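Local atomic coordinates of methyltransferase 1 (Methanosarcina barkeri, PDB entry 2I2X), a protein that transfers the methyl group of methanol to the cob(I)amide carried by its partner MtaC, the first step of methanogenesis from methanol, using a zinc site. Residues A12-M17 against L370-A375; K60-I65 against A99-A104. One frame throughout, in Å; residues are numbered along the deposited sequence.

Contact 1: residues A12-M17 against L370-A375; sequences ANADEM and LAYDNA
Ala14 and Asp373 bring the two backbones closest, CA to CA 5.2 Å, where a 3-10 turn (14-16) near the N-terminus meets the first turn of helix 372-383, whose N-cap is Ala371. The arrangement joins the loop before strand 21-22 to a helix that follows the TIM-barrel strands in the chain. No direct hydrogen bond crosses; side chains of two residues do most of the work. The methyl of Ala14 points at the helix, lying 3.7 Å from Asp373 CA and 3.8 Å from Tyr372 CD2, and so touches both the ring and the helix backbone. Tyr372 takes the sterically costly rotamer with CG between its backbone N and carbonyl carbon (chi1 73°), which turns the ring out along the 3-10 turn. One ring edge then runs beside the turn: Ala14 C lies in the ring plane and Asp15 N near it, while Ala14 O sits oblique to the ring, 3.4 Å from Tyr372 CD2. That carbonyl oxygen is already engaged by Met17 N, whose bond helps close the turn. Asp373 contributes mainly its CA and CB, because its carboxylate turns from the loop to a salt bridge with Arg361. Charge also ties the turn to helix 349-361, with Asp15 paired to Lys350 and Arg353, and the Tyr372 hydroxyl is hydrogen-bonded to Asp354 of that same helix. At the tip of the ring a single water, in the ring plane, donates to both sides: 2.5 Å to Asp15 OD1 and 2.8 Å to Tyr372 OH.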
loop_
_atom_site.group_PDB
_atom_site.type_symbol
_atom_site.label_atom_id
_atom_site.label_comp_id
_atom_site.label_asym_id
_atom_site.label_seq_id
_atom_site.Cartn_x
_atom_site.Cartn_y
_atom_site.Cartn_z
ATOM N N ALA A 12 32.445 -1.004 18.441
ATOM C CA ALA A 12 33.139 -1.918 19.359
ATOM C C ALA A 12 32.372 -3.200 19.631
ATOM O O ALA A 12 32.984 -4.217 19.918
ATOM C CB ALA A 12 33.458 -1.213 20.678
ATOM N N ASN A 13 31.035 -3.144 19.564
ATOM C CA ASN A 13 30.165 -4.317 19.750
ATOM C C ASN A 13 28.775 -4.016 19.169
ATOM O O ASN A 13 28.463 -2.845 18.899
ATOM C CB ASN A 13 30.075 -4.685 21.243
ATOM C CG ASN A 13 29.485 -3.546 22.096
ATOM O OD1 ASN A 13 28.333 -3.150 21.905
ATOM N ND2 ASN A 13 30.264 -3.033 23.041
ATOM N N ALA A 14 27.934 -5.046 19.018
ATOM C CA ALA A 14 26.601 -4.912 18.380
ATOM C C ALA A 14 25.672 -3.947 19.097
ATOM O O ALA A 14 24.865 -3.273 18.471
ATOM C CB ALA A 14 25.915 -6.289 18.219
ATOM N N ASP A 15 25.804 -3.873 20.414
ATOM C CA ASP A 15 24.902 -3.072 21.228
ATOM C C ASP A 15 25.051 -1.571 21.032
ATOM O O ASP A 15 24.198 -0.805 21.500
ATOM C CB ASP A 15 25.015 -3.425 22.714
ATOM C CG ASP A 15 23.953 -2.729 23.541
ATOM O OD1 ASP A 15 22.784 -3.141 23.464
ATOM O OD2 ASP A 15 24.279 -1.748 24.244
ATOM N N GLU A 16 26.106 -1.157 20.338
ATOM C CA GLU A 16 26.340 0.258 20.037
ATOM C C GLU A 16 25.529 0.694 18.813
ATOM O O GLU A 16 25.346 1.912 18.560
ATOM C CB GLU A 16 27.834 0.513 19.725
ATOM C CG GLU A 16 28.713 0.895 20.908
ATOM C CD GLU A 16 30.229 0.994 20.583
ATOM O OE1 GLU A 16 30.664 0.838 19.401
ATOM O OE2 GLU A 16 31.003 1.233 21.556
ATOM N N MET A 17 25.099 -0.289 18.024
ATOM C CA MET A 17 24.309 -0.018 16.833
ATOM C C MET A 17 22.834 0.325 17.156
ATOM O O MET A 17 22.193 -0.269 18.050
ATOM C CB MET A 17 24.388 -1.195 15.877
ATOM C CG MET A 17 25.825 -1.495 15.382
ATOM S SD MET A 17 25.867 -2.954 14.329
ATOM C CE MET A 17 25.344 -2.165 12.831
ATOM N N LEU A 370 20.366 -12.008 10.060
ATOM C CA LEU A 370 20.395 -10.583 9.810
ATOM C C LEU A 370 20.155 -9.779 11.076
ATOM O O LEU A 370 20.335 -8.557 11.077
ATOM C CB LEU A 370 19.360 -10.236 8.743
ATOM C CG LEU A 370 19.844 -9.828 7.346
ATOM C CD1 LEU A 370 21.251 -10.178 7.099
ATOM C CD2 LEU A 370 18.953 -10.353 6.294
ATOM N N ALA A 371 19.756 -10.462 12.153
ATOM C CA ALA A 371 19.619 -9.834 13.483
ATOM C C ALA A 371 20.942 -9.151 13.906
ATOM O O ALA A 371 22.003 -9.736 13.788
ATOM C CB ALA A 371 19.184 -10.855 14.501
ATOM N N TYR A 372 20.868 -7.903 14.355
ATOM C CA TYR A 372 22.043 -7.046 14.434
ATOM C C TYR A 372 23.188 -7.672 15.239
ATOM O O TYR A 372 24.350 -7.431 14.915
ATOM C CB TYR A 372 21.690 -5.630 14.936
ATOM C CG TYR A 372 21.363 -5.584 16.415
ATOM C CD1 TYR A 372 20.062 -5.826 16.867
ATOM C CD2 TYR A 372 22.378 -5.348 17.378
ATOM C CE1 TYR A 372 19.771 -5.817 18.240
ATOM C CE2 TYR A 372 22.098 -5.348 18.749
ATOM C CZ TYR A 372 20.794 -5.580 19.179
ATOM O OH TYR A 372 20.506 -5.589 20.541
ATOM N N ASP A 373 22.901 -8.464 16.265
ATOM C CA ASP A 373 24.008 -9.150 16.954
ATOM C C ASP A 373 24.714 -10.177 16.066
ATOM O O ASP A 373 25.949 -10.260 16.084
ATOM C CB ASP A 373 23.599 -9.786 18.283
ATOM C CG ASP A 373 22.499 -10.783 18.116
ATOM O OD1 ASP A 373 21.670 -10.544 17.206
ATOM O OD2 ASP A 373 22.442 -11.799 18.870
ATOM N N ASN A 374 23.940 -10.962 15.322
ATOM C CA ASN A 374 24.481 -11.926 14.372
ATOM C C ASN A 374 25.117 -11.249 13.150
ATOM O O ASN A 374 26.168 -11.689 12.650
ATOM C CB ASN A 374 23.409 -12.932 13.957
ATOM C CG ASN A 374 22.982 -13.807 15.115
ATOM O OD1 ASN A 374 23.829 -14.198 15.919
ATOM N ND2 ASN A 374 21.662 -14.114 15.228
ATOM N N ALA A 375 24.482 -10.192 12.667
ATOM C CA ALA A 375 25.055 -9.436 11.572
ATOM C C ALA A 375 26.471 -8.935 11.952
ATOM O O ALA A 375 27.407 -9.002 11.134
ATOM C CB ALA A 375 24.141 -8.290 11.193
HETATM O O HOH W 1 22.262 -5.454 22.673
#

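Contact 2: residues K60-I65 against A99-A104; sequences KEYERI and AEVAHA
Tyr62 and Val101 meet between two helices, 55-76 and 95-116, that present one residue each here and a second pair, Glu63 and Ala104, further along. Both aromatic and glutamate side chains leave their helix with CG anti to the carbonyl carbon (chi1 -76° for Tyr62), yet they meet different residues of the partner helix, Val101 and Ala104. Val101 holds CG1 anti to its own backbone N, which carries this methyl toward the phenol ring; it lies 3.4 Å from Tyr62 CD2 and 3.5 Å from Tyr62 CG, an oblique approach tight against the inner part of the ring. The second methyl stands further out, with Val101 CG2 3.8 Å from Tyr62 CD2, so the two methyls reach ring atoms from CG to CE2. Met91 of helix 89-93 packs against both residues. Glu63 is extended beyond CG (chi2 -178°), which lays its aliphatic part and carboxylate alongside the Ala104 methyl: CB of Ala104 is 3.8 Å from Glu63 OE2 and 4.0 Å from Glu63 CG. The CA atoms of Glu63 and Ala104 are 6.5 Å apart, consistent with the small Ala104 side chain, and Ile59 packs on Ala104 and Val101 alike. A water bridges the Glu63 carboxylate and the Ala104 backbone carbonyl, donating to Glu63 OE2 at 2.6 Å and to Ala104 O at 3.0 Å. Strand 80-86 and the short helix 89-93 lie between the two helices in the chain, and helices 55-76 and 95-116 pack side by side, as outer helices of a TIM barrel do.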
loop_
_atom_site.group_PDB
_atom_site.type_symbol
_atom_site.label_atom_id
_atom_site.label_comp_id
_atom_site.label_asym_id
_atom_site.label_seq_id
_atom_site.Cartn_x
_atom_site.Cartn_y
_atom_site.Cartn_z
ATOM N N LYS A 60 7.054 14.135 -17.391
ATOM C CA LYS A 60 5.752 14.500 -16.855
ATOM C C LYS A 60 5.312 13.583 -15.695
ATOM O O LYS A 60 4.915 14.068 -14.636
ATOM C CB LYS A 60 4.712 14.530 -17.992
ATOM C CG LYS A 60 3.352 15.018 -17.593
ATOM C CD LYS A 60 3.426 16.387 -16.979
ATOM C CE LYS A 60 2.031 16.911 -16.643
ATOM N NZ LYS A 60 2.145 18.259 -15.987
ATOM N N GLU A 61 5.393 12.273 -15.906
ATOM C CA GLU A 61 5.012 11.296 -14.895
ATOM C C GLU A 61 5.818 11.520 -13.600
ATOM O O GLU A 61 5.236 11.535 -12.504
ATOM C CB GLU A 61 5.193 9.877 -15.432
ATOM C CG GLU A 61 4.760 8.765 -14.505
ATOM C CD GLU A 61 3.344 8.274 -14.797
ATOM O OE1 GLU A 61 2.470 9.132 -15.096
ATOM O OE2 GLU A 61 3.100 7.030 -14.718
ATOM N N TYR A 62 7.133 11.727 -13.741
ATOM C CA TYR A 62 7.996 11.971 -12.599
ATOM C C TYR A 62 7.679 13.289 -11.906
ATOM O O TYR A 62 7.814 13.400 -10.682
ATOM C CB TYR A 62 9.486 11.887 -12.970
ATOM C CG TYR A 62 10.000 10.479 -13.155
ATOM C CD1 TYR A 62 10.055 9.584 -12.085
ATOM C CD2 TYR A 62 10.472 10.056 -14.388
ATOM C CE1 TYR A 62 10.551 8.276 -12.245
ATOM C CE2 TYR A 62 10.967 8.756 -14.581
ATOM C CZ TYR A 62 11.004 7.865 -13.500
ATOM O OH TYR A 62 11.484 6.592 -13.692
ATOM N N GLU A 63 7.260 14.288 -12.675
ATOM C CA GLU A 63 6.777 15.525 -12.071
ATOM C C GLU A 63 5.541 15.269 -11.236
ATOM O O GLU A 63 5.385 15.840 -10.157
ATOM C CB GLU A 63 6.504 16.590 -13.120
ATOM C CG GLU A 63 7.785 17.246 -13.562
ATOM C CD GLU A 63 7.601 18.356 -14.569
ATOM O OE1 GLU A 63 6.756 18.241 -15.472
ATOM O OE2 GLU A 63 8.338 19.352 -14.468
ATOM N N ARG A 64 4.666 14.405 -11.716
ATOM C CA ARG A 64 3.448 14.136 -10.973
ATOM C C ARG A 64 3.798 13.405 -9.678
ATOM O O ARG A 64 3.241 13.720 -8.623
ATOM C CB ARG A 64 2.453 13.329 -11.814
ATOM C CG ARG A 64 1.717 14.159 -12.847
ATOM C CD ARG A 64 1.005 13.281 -13.869
ATOM N NE ARG A 64 0.160 14.130 -14.693
ATOM C CZ ARG A 64 -0.568 13.743 -15.734
ATOM N NH1 ARG A 64 -0.569 12.473 -16.130
ATOM N NH2 ARG A 64 -1.311 14.656 -16.371
ATOM N N ILE A 65 4.741 12.459 -9.777
ATOM C CA ILE A 65 5.179 11.648 -8.647
ATOM C C ILE A 65 5.752 12.587 -7.579
ATOM O O ILE A 65 5.368 12.517 -6.403
ATOM C CB ILE A 65 6.218 10.560 -9.082
ATOM C CG1 ILE A 65 5.543 9.436 -9.892
ATOM C CG2 ILE A 65 6.905 9.961 -7.888
ATOM C CD1 ILE A 65 6.523 8.600 -10.757
ATOM N N ALA A 99 19.186 12.849 -16.749
ATOM C CA ALA A 99 19.545 14.195 -16.279
ATOM C C ALA A 99 18.313 15.104 -16.190
ATOM O O ALA A 99 18.158 15.874 -15.250
ATOM C CB ALA A 99 20.579 14.813 -17.189
ATOM N N GLU A 100 17.442 15.002 -17.178
ATOM C CA GLU A 100 16.345 15.921 -17.282
ATOM C C GLU A 100 15.221 15.551 -16.329
ATOM O O GLU A 100 14.556 16.431 -15.789
ATOM C CB GLU A 100 15.853 16.023 -18.720
ATOM C CG GLU A 100 16.726 16.908 -19.575
ATOM C CD GLU A 100 16.259 16.958 -21.021
ATOM O OE1 GLU A 100 15.072 17.311 -21.278
ATOM O OE2 GLU A 100 17.092 16.649 -21.904
ATOM N N VAL A 101 15.025 14.261 -16.101
ATOM C CA VAL A 101 14.155 13.855 -15.011
ATOM C C VAL A 101 14.711 14.390 -13.680
ATOM O O VAL A 101 13.976 14.959 -12.871
ATOM C CB VAL A 101 13.955 12.331 -14.962
ATOM C CG1 VAL A 101 13.188 11.927 -13.697
ATOM C CG2 VAL A 101 13.247 11.836 -16.228
ATOM N N ALA A 102 16.015 14.248 -13.484
ATOM C CA ALA A 102 16.648 14.718 -12.254
ATOM C C ALA A 102 16.348 16.186 -12.078
ATOM O O ALA A 102 16.030 16.638 -10.982
ATOM C CB ALA A 102 18.166 14.489 -12.289
ATOM N N HIS A 103 16.430 16.930 -13.173
ATOM C CA HIS A 103 16.283 18.373 -13.092
ATOM C C HIS A 103 14.835 18.763 -12.790
ATOM O O HIS A 103 14.572 19.653 -11.988
ATOM C CB HIS A 103 16.808 19.059 -14.366
ATOM C CG HIS A 103 16.924 20.541 -14.231
ATOM N ND1 HIS A 103 15.885 21.398 -14.541
ATOM C CD2 HIS A 103 17.939 21.321 -13.778
ATOM C CE1 HIS A 103 16.267 22.643 -14.303
ATOM N NE2 HIS A 103 17.505 22.622 -13.833
ATOM N N ALA A 104 13.904 18.080 -13.431
ATOM C CA ALA A 104 12.514 18.387 -13.239
ATOM C C ALA A 104 12.088 18.074 -11.809
ATOM O O ALA A 104 11.326 18.851 -11.221
ATOM C CB ALA A 104 11.671 17.634 -14.235
HETATM O O HOH W 2 9.610 20.796 -12.668
#

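In the fold
The two contacts lie on opposite sides of the chain's centre, their centres 39 Å apart and their nearest atoms about 27 Å apart, so they do not touch. Along the chain the order is 12-17, 60-65, 99-104, 370-375: contact 2 falls entirely within the long span that contact 1 bridges. Contact 2 spans 34 residues and joins helices 55-76 and 95-116, between which strand 80-86 of the parallel sheet and helix 89-93 lie in sequence. Contact 1 is long-range, bringing the N-terminal loop to helix 372-383, 353 residues later. One therefore joins neighbouring barrel helices, the other ties the N-terminal loop to a helix after the barrel strands; both lie away from the annotated metal and corrinoid sites.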